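Glucose-6-phosphate isomerase (Plasmodium falciparum, PDB 3QKI) probably catalyses the reversible isomerisation of alpha-D-glucose 6-phosphate to beta-D-fructose 6-phosphate, an early step of glycolysis. Local coordinates at residues R334-L337 with N338-D342; Y432-H436 with Q437-I441. All coordinates share one frame; numbering follows the deposited sequence. Where two conformers were deposited one is given.

Contact 1: residues R334-L337 with N338-D342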
ATOM      1  N   ARG A 334      18.885   8.069 -19.678  1.00 14.56           N
ATOM      2  CA  ARG A 334      18.637   8.275 -21.100  0.50 14.19           C
ATOM      3  C   ARG A 334      17.985   6.998 -21.656  1.00 16.43           C
ATOM      4  O   ARG A 334      17.021   7.089 -22.414  1.00 14.53           O
ATOM      5  CB  ARG A 334      19.949   8.622 -21.829  0.50 13.78           C
ATOM      6  CG  ARG A 334      19.810   8.886 -23.324  0.50 20.32           C
ATOM      7  CD  ARG A 334      21.009   9.639 -23.885  0.50 17.05           C
ATOM      8  NE  ARG A 334      22.278   9.083 -23.421  0.50 22.64           N
ATOM      9  CZ  ARG A 334      23.365   9.800 -23.154  0.50 42.23           C
ATOM     10  NH1 ARG A 334      23.363  11.117 -23.341  0.50 33.52           N
ATOM     11  NH2 ARG A 334      24.470   9.209 -22.734  0.50 33.06           N
ATOM     12  N   ASN A 335      18.470   5.807 -21.225  1.00 14.68           N
ATOM     13  CA  ASN A 335      17.898   4.529 -21.647  1.00 14.32           C
ATOM     14  C   ASN A 335      16.452   4.389 -21.153  1.00 17.11           C
ATOM     15  O   ASN A 335      15.624   3.847 -21.885  1.00 14.38           O
ATOM     16  CB  ASN A 335      18.726   3.343 -21.146  1.00 17.56           C
ATOM     17  CG  ASN A 335      20.001   3.189 -21.924  1.00 42.53           C
ATOM     18  OD1 ASN A 335      20.119   3.634 -23.075  1.00 32.72           O
ATOM     19  ND2 ASN A 335      21.002   2.595 -21.303  1.00 36.31           N
ATOM     20  N   PHE A 336      16.169   4.844 -19.902  1.00 12.45           N
ATOM     21  CA  PHE A 336      14.824   4.846 -19.310  1.00 10.84           C
ATOM     22  C   PHE A 336      13.917   5.709 -20.197  1.00 13.37           C
ATOM     23  O   PHE A 336      12.815   5.286 -20.540  1.00 13.56           O
ATOM     24  CB  PHE A 336      14.845   5.402 -17.888  1.00 13.18           C
ATOM     25  CG  PHE A 336      13.479   5.551 -17.232  1.00 15.96           C
ATOM     26  CD1 PHE A 336      12.873   4.475 -16.591  1.00 20.09           C
ATOM     27  CD2 PHE A 336      12.822   6.778 -17.219  1.00 16.79           C
ATOM     28  CE1 PHE A 336      11.617   4.614 -15.982  1.00 19.94           C
ATOM     29  CE2 PHE A 336      11.571   6.914 -16.605  1.00 20.29           C
ATOM     30  CZ  PHE A 336      10.970   5.826 -16.005  1.00 18.61           C
ATOM     31  N   LEU A 337      14.406   6.903 -20.595  1.00 10.52           N
ATOM     32  CA  LEU A 337      13.658   7.827 -21.473  1.00 11.22           C
ATOM     33  C   LEU A 337      13.368   7.212 -22.822  1.00 15.21           C
ATOM     34  O   LEU A 337      12.260   7.383 -23.321  1.00 14.05           O
ATOM     35  CB  LEU A 337      14.358   9.194 -21.612  1.00 11.07           C
ATOM     36  CG  LEU A 337      14.371  10.057 -20.334  1.00 14.66           C
ATOM     37  CD1 LEU A 337      15.307  11.274 -20.495  1.00 15.45           C
ATOM     38  CD2 LEU A 337      12.980  10.523 -19.967  1.00 18.00           C
ATOM     39  N   ASN A 338      14.332   6.445 -23.384  1.00 13.29           N
ATOM     40  CA  ASN A 338      14.163   5.754 -24.665  1.00 13.18           C
ATOM     41  C   ASN A 338      13.055   4.721 -24.573  1.00 18.40           C
ATOM     42  O   ASN A 338      12.273   4.584 -25.513  1.00 18.37           O
ATOM     43  CB  ASN A 338      15.476   5.090 -25.120  1.00 15.49           C
ATOM     44  CG  ASN A 338      16.553   6.079 -25.475  1.00 51.00           C
ATOM     45  OD1 ASN A 338      16.330   7.292 -25.549  1.00 42.10           O
ATOM     46  ND2 ASN A 338      17.759   5.578 -25.695  1.00 50.27           N
ATOM     47  N   GLY A 339      12.976   4.034 -23.430  1.00 15.62           N
ATOM     48  CA  GLY A 339      11.915   3.073 -23.153  1.00 15.39           C
ATOM     49  C   GLY A 339      10.553   3.739 -23.172  1.00 17.68           C
ATOM     50  O   GLY A 339       9.650   3.262 -23.853  1.00 16.93           O
ATOM     51  N   CYS A 340      10.414   4.873 -22.454  1.00 15.80           N
ATOM     52  CA  CYS A 340       9.187   5.674 -22.396  1.00 14.93           C
ATOM     53  C   CYS A 340       8.788   6.068 -23.809  1.00 17.13           C
ATOM     54  O   CYS A 340       7.623   5.923 -24.199  1.00 13.95           O
ATOM     55  CB  CYS A 340       9.379   6.915 -21.528  1.00 14.29           C
ATOM     56  SG  CYS A 340       9.699   6.563 -19.780  1.00 18.05           S
ATOM     57  N   HIS A 341       9.775   6.576 -24.571  1.00 14.22           N
ATOM     58  CA  HIS A 341       9.570   7.047 -25.932  1.00 13.44           C
ATOM     59  C   HIS A 341       9.078   5.959 -26.881  1.00 16.76           C
ATOM     60  O   HIS A 341       8.111   6.194 -27.612  1.00 15.77           O
ATOM     61  CB  HIS A 341      10.833   7.727 -26.478  1.00 13.78           C
ATOM     62  CG  HIS A 341      10.657   8.229 -27.882  1.00 17.14           C
ATOM     63  ND1 HIS A 341       9.759   9.240 -28.180  1.00 19.02           N
ATOM     64  CD2 HIS A 341      11.248   7.820 -29.026  1.00 19.12           C
ATOM     65  CE1 HIS A 341       9.861   9.439 -29.482  1.00 19.20           C
ATOM     66  NE2 HIS A 341      10.756   8.620 -30.030  1.00 19.38           N
ATOM     67  N   ASP A 342       9.706   4.763 -26.852  1.00 14.69           N
ATOM     68  CA  ASP A 342       9.307   3.650 -27.716  1.00 14.87           C
ATOM     69  C   ASP A 342       7.897   3.166 -27.430  1.00 19.23           C
ATOM     70  O   ASP A 342       7.159   2.869 -28.369  1.00 19.49           O
ATOM     71  CB  ASP A 342      10.329   2.506 -27.662  1.00 16.93           C
ATOM     72  CG  ASP A 342      11.624   2.831 -28.383  1.00 25.15           C
ATOM     73  OD1 ASP A 342      11.646   3.824 -29.155  1.00 26.33           O
ATOM     74  OD2 ASP A 342      12.611   2.100 -28.180  1.00 21.05           O
TER
HETATM   75  O   HOH W   1      18.176   2.976 -25.132  1.00 43.55           O
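Phe336 and Cys340 meet one turn apart on the buried side of helix 330-349, a sulfur-aromatic contact between positions i and i+4 of an alpha-helix. The sulfur lies over one ring face: Cys340 SG stands 4.2 Å from the Phe336 ring centroid, 28° off the ring normal, and is offset toward CE2, its nearest ring carbon at 3.7 Å. Different first torsions bring the groups together. The ring carbon CG of Phe336 is anti to the backbone N (chi1 175°), whereas SG of Cys340 is anti to its own carbonyl carbon. Leu530 of helix 523-543 touches both side chains, as does Thr316 from a loop, so this face of the helix is closed by neighbouring parts of the fold. Along this turn the backbone keeps regular i to i+4 bonding, from Asn338 N to Arg334 O through His341 N to Leu337 O.

Another side of the helix is looser and wetter. Asn335 is exposed and Asn338 partly so; their amide planes are 59° apart, and Asn335 OD1 and Asn338 ND2 remain 4.0 Å from each other, too far for a direct bond. One water fills the role of bridge: it donates to Asn335 OD1 at 2.9 Å and accepts from Asn338 ND2 at 2.7 Å.

Contact 2: residues Y432-H436 with Q437-I441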
ATOM      1  N   TYR A 432      -5.031 -12.498  -0.791  1.00 12.23           N
ATOM      2  CA  TYR A 432      -5.574 -13.314  -1.892  1.00 12.16           C
ATOM      3  C   TYR A 432      -6.761 -14.192  -1.494  1.00 12.88           C
ATOM      4  O   TYR A 432      -7.520 -14.593  -2.357  1.00 10.32           O
ATOM      5  CB  TYR A 432      -4.536 -14.170  -2.580  1.00 12.81           C
ATOM      6  CG  TYR A 432      -3.635 -13.475  -3.570  1.00 13.99           C
ATOM      7  CD1 TYR A 432      -3.349 -12.116  -3.453  1.00 14.78           C
ATOM      8  CD2 TYR A 432      -2.927 -14.204  -4.517  1.00 16.21           C
ATOM      9  CE1 TYR A 432      -2.402 -11.498  -4.272  1.00 15.00           C
ATOM     10  CE2 TYR A 432      -1.994 -13.593  -5.358  1.00 17.23           C
ATOM     11  CZ  TYR A 432      -1.709 -12.249  -5.207  1.00 17.15           C
ATOM     12  OH  TYR A 432      -0.731 -11.689  -5.995  1.00 16.03           O
ATOM     13  N   GLN A 433      -6.963 -14.433  -0.191  1.00 10.54           N
ATOM     14  CA  GLN A 433      -8.135 -15.182   0.277  1.00 10.32           C
ATOM     15  C   GLN A 433      -9.401 -14.504  -0.328  1.00 14.49           C
ATOM     16  O   GLN A 433     -10.243 -15.183  -0.922  1.00 13.67           O
ATOM     17  CB  GLN A 433      -8.190 -15.158   1.818  1.00 11.53           C
ATOM     18  CG  GLN A 433      -9.551 -15.491   2.408  1.00 15.07           C
ATOM     19  CD  GLN A 433     -10.021 -16.874   2.041  1.00 15.55           C
ATOM     20  OE1 GLN A 433      -9.275 -17.862   2.114  1.00 12.28           O
ATOM     21  NE2 GLN A 433     -11.289 -16.977   1.667  1.00 10.27           N
ATOM     22  N   LEU A 434      -9.499 -13.160  -0.193  1.00 12.19           N
ATOM     23  CA  LEU A 434     -10.609 -12.352  -0.709  1.00 11.04           C
ATOM     24  C   LEU A 434     -10.659 -12.391  -2.248  1.00 14.49           C
ATOM     25  O   LEU A 434     -11.736 -12.583  -2.818  1.00 13.53           O
ATOM     26  CB  LEU A 434     -10.517 -10.907  -0.182  1.00 10.07           C
ATOM     27  CG  LEU A 434     -11.671  -9.966  -0.533  1.00 14.10           C
ATOM     28  CD1 LEU A 434     -11.851  -8.918   0.487  1.00 12.81           C
ATOM     29  CD2 LEU A 434     -11.417  -9.253  -1.859  1.00 16.70           C
ATOM     30  N   ILE A 435      -9.500 -12.259  -2.905  1.00 11.66           N
ATOM     31  CA  ILE A 435      -9.394 -12.284  -4.378  1.00 11.61           C
ATOM     32  C   ILE A 435      -9.883 -13.624  -4.939  1.00 15.89           C
ATOM     33  O   ILE A 435     -10.457 -13.646  -6.033  1.00 15.09           O
ATOM     34  CB  ILE A 435      -7.984 -11.846  -4.885  1.00 13.39           C
ATOM     35  CG1 ILE A 435      -7.642 -10.420  -4.371  1.00 12.69           C
ATOM     36  CG2 ILE A 435      -7.876 -11.921  -6.432  1.00 11.91           C
ATOM     37  CD1 ILE A 435      -6.314  -9.758  -4.915  1.00 16.42           C
ATOM     38  N   HIS A 436      -9.708 -14.733  -4.185  1.00 12.80           N
ATOM     39  CA  HIS A 436     -10.182 -16.049  -4.642  1.00 12.19           C
ATOM     40  C   HIS A 436     -11.603 -16.356  -4.233  1.00 17.45           C
ATOM     41  O   HIS A 436     -12.313 -17.003  -5.002  1.00 16.67           O
ATOM     42  CB  HIS A 436      -9.266 -17.193  -4.170  1.00 11.97           C
ATOM     43  CG  HIS A 436      -7.979 -17.262  -4.933  1.00 14.78           C
ATOM     44  ND1 HIS A 436      -7.899 -17.920  -6.165  1.00 15.25           N
ATOM     45  CD2 HIS A 436      -6.776 -16.713  -4.653  1.00 15.77           C
ATOM     46  CE1 HIS A 436      -6.645 -17.774  -6.565  1.00 14.64           C
ATOM     47  NE2 HIS A 436      -5.934 -17.051  -5.698  1.00 15.04           N
ATOM     48  N   GLN A 437     -12.008 -15.966  -3.000  1.00 15.75           N
ATOM     49  CA  GLN A 437     -13.312 -16.362  -2.460  1.00 15.18           C
ATOM     50  C   GLN A 437     -14.279 -15.264  -2.015  1.00 20.57           C
ATOM     51  O   GLN A 437     -15.432 -15.557  -1.687  1.00 20.29           O
ATOM     52  CB  GLN A 437     -13.146 -17.433  -1.348  1.00 16.46           C
ATOM     53  CG  GLN A 437     -12.626 -18.789  -1.859  1.00 14.29           C
ATOM     54  CD  GLN A 437     -12.620 -19.826  -0.757  1.00 22.53           C
ATOM     55  OE1 GLN A 437     -12.255 -19.560   0.393  1.00 16.08           O
ATOM     56  NE2 GLN A 437     -13.023 -21.047  -1.079  1.00 18.47           N
ATOM     57  N   GLY A 438     -13.814 -14.036  -1.948  1.00 16.31           N
ATOM     58  CA  GLY A 438     -14.675 -12.922  -1.596  1.00 14.38           C
ATOM     59  C   GLY A 438     -15.090 -12.200  -2.856  1.00 16.99           C
ATOM     60  O   GLY A 438     -15.237 -12.815  -3.924  1.00 17.53           O
ATOM     61  N   GLN A 439     -15.228 -10.884  -2.764  1.00 12.81           N
ATOM     62  CA  GLN A 439     -15.597 -10.093  -3.925  1.00 13.59           C
ATOM     63  C   GLN A 439     -14.548 -10.204  -5.062  1.00 17.18           C
ATOM     64  O   GLN A 439     -13.344 -10.381  -4.780  1.00 15.32           O
ATOM     65  CB  GLN A 439     -15.921  -8.658  -3.507  1.00 15.41           C
ATOM     66  CG  GLN A 439     -14.742  -7.815  -3.106  1.00 30.25           C
ATOM     67  CD  GLN A 439     -15.193  -6.416  -2.804  1.00 42.19           C
ATOM     68  OE1 GLN A 439     -15.214  -5.996  -1.651  1.00 33.15           O
ATOM     69  NE2 GLN A 439     -15.625  -5.686  -3.819  1.00 27.56           N
ATOM     70  N   VAL A 440     -15.029 -10.229  -6.328  1.00 13.61           N
ATOM     71  CA  VAL A 440     -14.188 -10.370  -7.525  1.00 14.23           C
ATOM     72  C   VAL A 440     -13.371  -9.094  -7.747  1.00 18.03           C
ATOM     73  O   VAL A 440     -13.930  -7.994  -7.789  1.00 16.30           O
ATOM     74  CB  VAL A 440     -14.987 -10.778  -8.796  1.00 18.05           C
ATOM     75  CG1 VAL A 440     -14.095 -10.804 -10.039  1.00 18.32           C
ATOM     76  CG2 VAL A 440     -15.653 -12.132  -8.614  1.00 17.49           C
ATOM     77  N   ILE A 441     -12.040  -9.261  -7.871  1.00 14.75           N
ATOM     78  CA  ILE A 441     -11.084  -8.166  -8.064  1.00 14.78           C
ATOM     79  C   ILE A 441     -10.158  -8.469  -9.256  1.00 16.40           C
ATOM     80  O   ILE A 441      -9.246  -9.288  -9.111  1.00 14.12           O
ATOM     81  CB  ILE A 441     -10.277  -7.849  -6.763  1.00 18.25           C
ATOM     82  CG1 ILE A 441     -11.236  -7.320  -5.659  1.00 19.70           C
ATOM     83  CG2 ILE A 441      -9.163  -6.804  -7.044  1.00 16.89           C
ATOM     84  CD1 ILE A 441     -11.002  -7.821  -4.539  1.00 31.69           C
TER
HETATM   85  O   HOH W   2     -11.057 -11.924  -8.141  1.00 14.02           O
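Gln433 and Gln437, one turn apart where helix 428-437 runs out, join side chain to side chain alongside the last backbone bonds of the helix. From CB, the Gln433 chain sets out with CG anti to the backbone N (chi1 161°) and bends at chi2 (61°), which turns its amide toward Gln437. CD comes within 3.9 Å of Gln437 OE1. At the tip, NE2 packs 3.6 Å from Gln437 CB and donates to Gln437 OE1 at 3.0 Å, nearly straight at 163° and on a lone pair in the carbonyl plane. The other tip atom, OE1, accepts from Gly553 N of the second subunit, while NE2 also bonds Gly401 O of the second subunit; Gln437 NE2 in turn reaches Val506 O and His504 O.

Backbone bonds from Gln437 N to Gln433 O and from Gly438 N to Leu434 O (2.7 Å) finish the helix, and Gly438 is the first residue to leave helical angles. Past it, a water can donate to Ile435 O and accepts from Ile441 N at 2.9 Å. With two acceptors round Gln433 NE2 and its OE1 bonded too, this buried amide is probably fixed in rotation and ties the helix end to the dimer interface.

The two contacts come in series along the chain, contact 1 wholly within helix 330-349 and contact 2 at the end of helix 428-437, leading to strand 443-448. Their centres are 36 Å apart, the nearest atoms about 23 Å, and they lie on opposite sides of the chain's centre. Both are part of the phosphoglucose isomerase fold, but their settings differ. Contact 1 packs against helix 523-543 of its own chain, away from the sugar-phosphate-binding residues and without any touch from the second subunit. Contact 2 lies beside the mixed sheet, against strand 375-380, and shares its helix with the fructose 6-phosphate-binding residue His429. One contact thus packs within its own chain, while the other also borders the second subunit.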